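Local coordinates for protein LYND (Lyngbya aestuarii, PDB 4V1T) that probably acts as an ATP-dependent YcaO-type cyclodehydratase, converting cysteine residues of cyanobactin precursor peptides into thiazolines, at residues Ala465-Leu470 / His478-Gln483. Residues are numbered along the deposited sequence; the frame is centred on the assembly and turned at random.
Sequences ANRETL and HDWIPQ
R467 lays its guanidinium against the CG of Q483, which sits over one face with NH1 3.5 Å away, while an edge of the same group grips the backbone of I481. Both NE and NH2 donate to I481 O, at 2.9 and 3.0 Å; this side-on grip, with Q483 over a face and W480 at the edge, limits how the group can turn. The NH2 bond lies in the carbonyl plane; the NE bond comes from above it. R467 CG stands between the backbone N and carbonyl carbon (chi1 66°), and a bend at chi3 swings the head across the loop. W480 runs alongside, its ring almost perpendicular to the guanidinium, with CZ2 3.5 Å from NH2; R526 makes a cation-pi contact with this indole. One helical turn on, L470 CD1 meets I481 CD1 at 3.9 Å. With a leucine in place of R467 both donors to I481 O are gone, and the loop would probably be less firmly tied. N471 OD1 accepts from I481 N, so the helix grips both polar backbone atoms of I481. This is side-chain-to-backbone anchoring of a loop on the preceding helix 467-473, leading into strand 491-498 of the YcaO domain.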
ATOM      1  N   ALA B 465      48.502   3.551 -20.995  1.00 48.97           N
ATOM      2  CA  ALA B 465      49.700   2.768 -21.259  1.00 55.21           C
ATOM      3  C   ALA B 465      49.872   1.620 -20.276  1.00 54.73           C
ATOM      4  O   ALA B 465      50.272   0.521 -20.667  1.00 56.74           O
ATOM      5  CB  ALA B 465      50.926   3.666 -21.227  1.00 62.09           C
ATOM      6  N   ASN B 466      49.569   1.882 -19.007  1.00 46.96           N
ATOM      7  CA  ASN B 466      49.763   0.901 -17.941  1.00 58.29           C
ATOM      8  C   ASN B 466      48.459   0.263 -17.494  1.00 53.43           C
ATOM      9  O   ASN B 466      48.388  -0.327 -16.413  1.00 51.19           O
ATOM     10  CB  ASN B 466      50.458   1.563 -16.747  1.00 56.10           C
ATOM     11  CG  ASN B 466      51.739   2.281 -17.150  1.00 60.76           C
ATOM     12  OD1 ASN B 466      52.546   1.751 -17.900  1.00 67.17           O
ATOM     13  ND2 ASN B 466      51.915   3.505 -16.671  1.00 66.73           N
ATOM     14  N   ARG B 467      47.440   0.354 -18.346  1.00 44.38           N
ATOM     15  CA  ARG B 467      46.077   0.014 -17.958  1.00 51.76           C
ATOM     16  C   ARG B 467      45.918  -1.405 -17.436  1.00 44.07           C
ATOM     17  O   ARG B 467      45.145  -1.638 -16.524  1.00 47.79           O
ATOM     18  CB  ARG B 467      45.123   0.222 -19.134  1.00 59.19           C
ATOM     19  CG  ARG B 467      45.333  -0.717 -20.313  1.00 57.89           C
ATOM     20  CD  ARG B 467      44.285  -0.486 -21.388  1.00 46.70           C
ATOM     21  NE  ARG B 467      42.969  -0.972 -20.976  1.00 48.84           N
ATOM     22  CZ  ARG B 467      42.551  -2.225 -21.127  1.00 55.78           C
ATOM     23  NH1 ARG B 467      43.328  -3.142 -21.696  1.00 43.40           N
ATOM     24  NH2 ARG B 467      41.343  -2.562 -20.706  1.00 51.25           N
ATOM     25  N   GLU B 468      46.646  -2.355 -18.018  1.00 43.93           N
ATOM     26  CA  GLU B 468      46.445  -3.758 -17.667  1.00 53.87           C
ATOM     27  C   GLU B 468      46.931  -4.042 -16.249  1.00 61.07           C
ATOM     28  O   GLU B 468      46.238  -4.704 -15.461  1.00 52.28           O
ATOM     29  CB  GLU B 468      47.137  -4.670 -18.675  1.00 48.02           C
ATOM     30  CG  GLU B 468      46.481  -4.641 -20.056  1.00 49.61           C
ATOM     31  CD  GLU B 468      46.998  -5.722 -20.986  1.00 54.37           C
ATOM     32  OE1 GLU B 468      47.766  -6.586 -20.526  1.00 61.36           O
ATOM     33  OE2 GLU B 468      46.636  -5.709 -22.185  1.00 56.50           O
ATOM     34  N   THR B 469      48.111  -3.531 -15.926  1.00 56.46           N
ATOM     35  CA  THR B 469      48.658  -3.665 -14.579  1.00 56.10           C
ATOM     36  C   THR B 469      47.807  -2.910 -13.574  1.00 55.54           C
ATOM     37  O   THR B 469      47.527  -3.407 -12.484  1.00 57.62           O
ATOM     38  CB  THR B 469      50.097  -3.135 -14.506  1.00 62.32           C
ATOM     39  OG1 THR B 469      50.893  -3.824 -15.474  1.00 85.65           O
ATOM     40  CG2 THR B 469      50.693  -3.341 -13.106  1.00 61.19           C
ATOM     41  N   LEU B 470      47.390  -1.707 -13.950  1.00 48.72           N
ATOM     42  CA  LEU B 470      46.617  -0.854 -13.052  1.00 45.35           C
ATOM     43  C   LEU B 470      45.261  -1.462 -12.748  1.00 43.55           C
ATOM     44  O   LEU B 470      44.809  -1.409 -11.608  1.00 49.68           O
ATOM     45  CB  LEU B 470      46.463   0.543 -13.648  1.00 54.80           C
ATOM     46  CG  LEU B 470      47.773   1.332 -13.742  1.00 58.32           C
ATOM     47  CD1 LEU B 470      47.575   2.584 -14.585  1.00 45.94           C
ATOM     48  CD2 LEU B 470      48.302   1.695 -12.359  1.00 61.00           C
ATOM     49  N   HIS B 478      35.045   0.197 -10.400  1.00 65.18           N
ATOM     50  CA  HIS B 478      34.616   1.266 -11.307  1.00 63.05           C
ATOM     51  C   HIS B 478      35.768   2.148 -11.795  1.00 55.22           C
ATOM     52  O   HIS B 478      35.536   3.068 -12.570  1.00 56.40           O
ATOM     53  CB  HIS B 478      33.514   2.129 -10.655  1.00 57.24           C
ATOM     54  CG  HIS B 478      33.917   2.783  -9.369  1.00 59.87           C
ATOM     55  ND1 HIS B 478      34.925   3.723  -9.289  1.00 73.83           N
ATOM     56  CD2 HIS B 478      33.434   2.641  -8.112  1.00 62.72           C
ATOM     57  CE1 HIS B 478      35.048   4.127  -8.037  1.00 80.61           C
ATOM     58  NE2 HIS B 478      34.153   3.488  -7.303  1.00 75.08           N
ATOM     59  N   ASP B 479      36.992   1.865 -11.343  1.00 54.11           N
ATOM     60  CA  ASP B 479      38.188   2.534 -11.870  1.00 55.58           C
ATOM     61  C   ASP B 479      38.819   1.725 -13.009  1.00 53.07           C
ATOM     62  O   ASP B 479      40.036   1.690 -13.159  1.00 72.72           O
ATOM     63  CB  ASP B 479      39.218   2.772 -10.760  1.00 56.70           C
ATOM     64  CG  ASP B 479      38.824   3.890  -9.816  1.00 54.32           C
ATOM     65  OD1 ASP B 479      37.814   4.571 -10.062  1.00 63.88           O
ATOM     66  OD2 ASP B 479      39.562   4.107  -8.835  1.00 55.72           O
ATOM     67  N   TRP B 480      37.983   1.078 -13.812  1.00 51.69           N
ATOM     68  CA  TRP B 480      38.458   0.276 -14.919  1.00 55.00           C
ATOM     69  C   TRP B 480      38.871   1.187 -16.062  1.00 53.76           C
ATOM     70  O   TRP B 480      38.101   2.049 -16.484  1.00 54.88           O
ATOM     71  CB  TRP B 480      37.374  -0.686 -15.388  1.00 56.88           C
ATOM     72  CG  TRP B 480      37.845  -1.641 -16.448  1.00 47.21           C
ATOM     73  CD1 TRP B 480      38.682  -2.704 -16.276  1.00 52.24           C
ATOM     74  CD2 TRP B 480      37.491  -1.626 -17.835  1.00 44.01           C
ATOM     75  NE1 TRP B 480      38.881  -3.350 -17.476  1.00 57.54           N
ATOM     76  CE2 TRP B 480      38.156  -2.710 -18.449  1.00 53.79           C
ATOM     77  CE3 TRP B 480      36.672  -0.801 -18.622  1.00 47.82           C
ATOM     78  CZ2 TRP B 480      38.032  -2.992 -19.811  1.00 50.23           C
ATOM     79  CZ3 TRP B 480      36.548  -1.085 -19.977  1.00 50.41           C
ATOM     80  CH2 TRP B 480      37.230  -2.171 -20.559  1.00 49.68           C
ATOM     81  N   ILE B 481      40.097   0.998 -16.549  1.00 47.40           N
ATOM     82  CA  ILE B 481      40.609   1.791 -17.659  1.00 44.82           C
ATOM     83  C   ILE B 481      40.387   1.021 -18.946  1.00 41.71           C
ATOM     84  O   ILE B 481      40.979  -0.035 -19.126  1.00 42.03           O
ATOM     85  CB  ILE B 481      42.107   2.098 -17.502  1.00 48.40           C
ATOM     86  CG1 ILE B 481      42.389   2.657 -16.098  1.00 54.12           C
ATOM     87  CG2 ILE B 481      42.570   3.084 -18.583  1.00 47.12           C
ATOM     88  CD1 ILE B 481      43.869   2.684 -15.742  1.00 51.31           C
ATOM     89  N   PRO B 482      39.548   1.545 -19.856  1.00 39.09           N
ATOM     90  CA  PRO B 482      39.305   0.777 -21.071  1.00 38.57           C
ATOM     91  C   PRO B 482      40.474   0.829 -22.030  1.00 41.19           C
ATOM     92  O   PRO B 482      41.395   1.618 -21.828  1.00 40.59           O
ATOM     93  CB  PRO B 482      38.072   1.452 -21.686  1.00 41.08           C
ATOM     94  CG  PRO B 482      37.935   2.775 -21.020  1.00 41.80           C
ATOM     95  CD  PRO B 482      38.963   2.891 -19.931  1.00 46.56           C
ATOM     96  N   GLN B 483      40.445  -0.019 -23.050  1.00 44.90           N
ATOM     97  CA  GLN B 483      41.423   0.046 -24.126  1.00 50.45           C
ATOM     98  C   GLN B 483      41.272   1.388 -24.838  1.00 51.80           C
ATOM     99  O   GLN B 483      40.258   2.075 -24.676  1.00 48.89           O
ATOM    100  CB  GLN B 483      41.230  -1.106 -25.118  1.00 55.68           C
ATOM    101  CG  GLN B 483      41.298  -2.498 -24.503  1.00 51.17           C
ATOM    102  CD  GLN B 483      40.818  -3.574 -25.452  1.00 61.99           C
ATOM    103  OE1 GLN B 483      40.727  -3.354 -26.654  1.00 66.79           O
ATOM    104  NE2 GLN B 483      40.499  -4.742 -24.914  1.00 66.12           N
TER